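Bpsl1147 (PDB 5A4O) probably binds single-stranded DNA as a bacterial homologue of the eukaryotic transcription coactivator PC4. Local coordinates at residues V13-T18 against V36-V41. Residues are numbered along the deposited sequence; the frame is centred on the assembly and turned at random.
Sequences VQKSAT and VRLVVV
T18 and V41 meet where the turn of the beta-hairpin formed by strands 8-16 and 19-28 comes up against the last residue of strand 31-41, and they illustrate how a turn can prolong a sheet ladder. T18 directly precedes strand 19-28, and its bond to V41 continues the pairing of R20 with V39. That backbone hydrogen bond, V41 N to T18 O, measures 3.0 Å, with an angle of 156° at the hydrogen. The same oxygen also receives a CA-H...O contact from V40 CA at 3.4 Å, so two successive residues of the strand converge on one carbonyl.

Packing is close around this point. A chi1 of -95° holds V41 CG1 off a staggered position, and CG2, turned with it, lies 3.5 Å from T18 O and 3.6 Å from T18 CB, the two side chains crossing obliquely. V41 CG1 approaches the carbonyl oxygen of A17 less closely. Behind T18, S16 OG accepts the T18 backbone N-H at 3.0 Å, an ST turn that ties the bend together just before the carbonyl used by V41. This close-packed end is itself the solvent side, with A17 and T18 exposed.

Farther back the segments diverge: CA atoms 5.2 Å apart at T18 and V41 become 9.2 Å apart at K15 and L38. There the touch is thin, K15 CD against L38 CD1 at 4.0 Å, with the side chains crossing at about a right angle. It lies toward the second subunit, whose L60 packs on K15; beyond CD the lysine bends away from L38, and NZ makes a weak hydrogen bond to S55 O of that subunit.

Strand 19-28 fills the widening gap, pairing V13 with I21, while strand 47-56 borders the far edge of strand 31-41 in the four-stranded antiparallel sheet of this PC4-family chain.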
ATOM      1  N   VAL A  13      -0.497  -1.248 -11.428  1.00 15.04           N
ATOM      2  CA  VAL A  13      -0.826  -2.678 -11.273  1.00 13.60           C
ATOM      3  C   VAL A  13      -2.316  -2.843 -11.450  1.00 12.70           C
ATOM      4  O   VAL A  13      -3.106  -2.373 -10.621  1.00 11.82           O
ATOM      5  CB  VAL A  13      -0.425  -3.223  -9.905  1.00 13.87           C
ATOM      6  CG1 VAL A  13      -0.769  -4.705  -9.806  1.00 14.16           C
ATOM      7  CG2 VAL A  13       1.026  -2.926  -9.596  1.00 14.93           C
ATOM      8  N   GLN A  14      -2.706  -3.495 -12.536  1.00 11.96           N
ATOM      9  CA  GLN A  14      -4.111  -3.625 -12.858  1.00 12.96           C
ATOM     10  C   GLN A  14      -4.784  -4.648 -11.956  1.00 13.61           C
ATOM     11  O   GLN A  14      -4.286  -5.782 -11.797  1.00 14.03           O
ATOM     12  CB  GLN A  14      -4.319  -4.032 -14.327  1.00 12.38           C
ATOM     13  CG  GLN A  14      -3.793  -3.016 -15.308  1.00 12.95           C
ATOM     14  CD  GLN A  14      -3.670  -3.553 -16.725  1.00 13.02           C
ATOM     15  OE1 GLN A  14      -3.993  -4.704 -16.994  1.00 14.11           O
ATOM     16  NE2 GLN A  14      -3.178  -2.714 -17.633  1.00 13.86           N
ATOM     17  N   LYS A  15      -5.897  -4.243 -11.345  1.00 14.09           N
ATOM     18  CA  LYS A  15      -6.749  -5.158 -10.563  1.00 15.99           C
ATOM     19  C   LYS A  15      -7.903  -5.693 -11.378  1.00 17.46           C
ATOM     20  O   LYS A  15      -8.319  -6.850 -11.210  1.00 20.49           O
ATOM     21  CB  LYS A  15      -7.359  -4.446  -9.358  1.00 18.57           C
ATOM     22  CG  LYS A  15      -6.359  -4.107  -8.291  1.00 20.18           C
ATOM     23  CD  LYS A  15      -6.987  -3.599  -6.978  1.00 22.63           C
ATOM     24  CE  LYS A  15      -8.245  -4.350  -6.566  1.00 25.60           C
ATOM     25  NZ  LYS A  15      -8.223  -4.637  -5.109  1.00 28.35           N
ATOM     26  N   SER A  16      -8.459  -4.836 -12.220  1.00 17.34           N
ATOM     27  CA  SER A  16      -9.597  -5.185 -13.068  1.00 18.41           C
ATOM     28  C   SER A  16      -9.725  -4.137 -14.139  1.00 18.59           C
ATOM     29  O   SER A  16      -8.923  -3.213 -14.203  1.00 19.33           O
ATOM     30  CB  SER A  16     -10.880  -5.190 -12.208  1.00 19.20           C
ATOM     31  OG  SER A  16     -11.222  -3.867 -11.792  1.00 19.32           O
ATOM     32  N   ALA A  17     -10.738  -4.212 -14.990  1.00 18.52           N
ATOM     33  CA  ALA A  17     -10.979  -3.110 -15.903  1.00 19.30           C
ATOM     34  C   ALA A  17     -11.203  -1.790 -15.189  1.00 18.95           C
ATOM     35  O   ALA A  17     -10.981  -0.729 -15.787  1.00 20.04           O
ATOM     36  CB  ALA A  17     -12.172  -3.391 -16.789  1.00 20.13           C
ATOM     37  N   THR A  18     -11.628  -1.844 -13.934  1.00 17.62           N
ATOM     38  CA  THR A  18     -12.076  -0.617 -13.242  1.00 19.41           C
ATOM     39  C   THR A  18     -11.199  -0.090 -12.103  1.00 18.54           C
ATOM     40  O   THR A  18     -11.504   0.963 -11.548  1.00 18.18           O
ATOM     41  CB  THR A  18     -13.494  -0.783 -12.688  1.00 20.34           C
ATOM     42  OG1 THR A  18     -13.547  -1.759 -11.632  1.00 21.64           O
ATOM     43  CG2 THR A  18     -14.440  -1.176 -13.810  1.00 20.97           C
ATOM     44  N   VAL A  36       1.243   4.559  -2.669  1.00 13.19           N
ATOM     45  CA  VAL A  36       0.732   3.280  -3.166  1.00 12.73           C
ATOM     46  C   VAL A  36      -0.760   3.358  -2.964  1.00 11.68           C
ATOM     47  O   VAL A  36      -1.205   3.466  -1.836  1.00 10.33           O
ATOM     48  CB  VAL A  36       1.296   2.093  -2.371  1.00 13.42           C
ATOM     49  CG1 VAL A  36       0.717   0.790  -2.861  1.00 13.48           C
ATOM     50  CG2 VAL A  36       2.818   2.093  -2.439  1.00 14.28           C
ATOM     51  N   ARG A  37      -1.536   3.355  -4.044  1.00 11.21           N
ATOM     52  CA  ARG A  37      -2.943   3.840  -3.938  1.00 11.76           C
ATOM     53  C   ARG A  37      -3.840   3.199  -4.933  1.00 11.59           C
ATOM     54  O   ARG A  37      -3.498   3.115  -6.105  1.00 11.93           O
ATOM     55  CB  ARG A  37      -2.987   5.363  -4.163  1.00 12.61           C
ATOM     56  CG  ARG A  37      -4.303   6.067  -3.766  1.00 12.71           C
ATOM     57  CD  ARG A  37      -4.123   7.580  -3.638  1.00 12.32           C
ATOM     58  NE  ARG A  37      -3.161   7.902  -2.591  1.00 12.93           N
ATOM     59  CZ  ARG A  37      -3.402   7.899  -1.284  1.00 13.10           C
ATOM     60  NH1 ARG A  37      -4.607   7.674  -0.785  1.00 13.72           N
ATOM     61  NH2 ARG A  37      -2.409   8.181  -0.447  1.00 14.12           N
ATOM     62  N   LEU A  38      -5.007   2.784  -4.449  1.00 12.41           N
ATOM     63  CA  LEU A  38      -6.104   2.353  -5.281  1.00 12.54           C
ATOM     64  C   LEU A  38      -6.652   3.549  -6.099  1.00 12.57           C
ATOM     65  O   LEU A  38      -7.058   4.591  -5.544  1.00 12.46           O
ATOM     66  CB  LEU A  38      -7.196   1.715  -4.422  1.00 13.51           C
ATOM     67  CG  LEU A  38      -8.444   1.269  -5.195  1.00 14.40           C
ATOM     68  CD1 LEU A  38      -8.057   0.115  -6.066  1.00 14.78           C
ATOM     69  CD2 LEU A  38      -9.605   0.910  -4.265  1.00 16.43           C
ATOM     70  N   VAL A  39      -6.647   3.383  -7.414  1.00 12.33           N
ATOM     71  CA  VAL A  39      -7.213   4.343  -8.346  1.00 13.69           C
ATOM     72  C   VAL A  39      -8.345   3.651  -9.104  1.00 14.72           C
ATOM     73  O   VAL A  39      -8.269   2.455  -9.343  1.00 14.91           O
ATOM     74  CB  VAL A  39      -6.152   4.932  -9.290  1.00 13.62           C
ATOM     75  CG1 VAL A  39      -5.013   5.548  -8.483  1.00 13.70           C
ATOM     76  CG2 VAL A  39      -5.614   3.878 -10.266  1.00 14.09           C
ATOM     77  N   VAL A  40      -9.409   4.379  -9.386  1.00 16.40           N
ATOM     78  CA  VAL A  40     -10.620   3.804  -9.973  1.00 19.95           C
ATOM     79  C   VAL A  40     -11.165   4.627 -11.139  1.00 23.09           C
ATOM     80  O   VAL A  40     -11.016   5.809 -11.174  1.00 21.81           O
ATOM     81  CB  VAL A  40     -11.776   3.623  -8.951  1.00 19.08           C
ATOM     82  CG1 VAL A  40     -11.371   2.810  -7.751  1.00 18.99           C
ATOM     83  CG2 VAL A  40     -12.301   4.950  -8.541  1.00 19.91           C
ATOM     84  N   VAL A  41     -11.795   3.949 -12.082  1.00 26.79           N
ATOM     85  CA  VAL A  41     -12.211   4.610 -13.279  1.00 33.09           C
ATOM     86  C   VAL A  41     -13.274   5.636 -12.995  1.00 35.96           C
ATOM     87  O   VAL A  41     -14.063   5.500 -12.117  1.00 34.82           O
ATOM     88  CB  VAL A  41     -12.847   3.686 -14.313  1.00 34.60           C
ATOM     89  CG1 VAL A  41     -11.900   3.164 -15.356  1.00 35.94           C
ATOM     90  CG2 VAL A  41     -13.739   2.664 -13.698  1.00 36.58           C
TER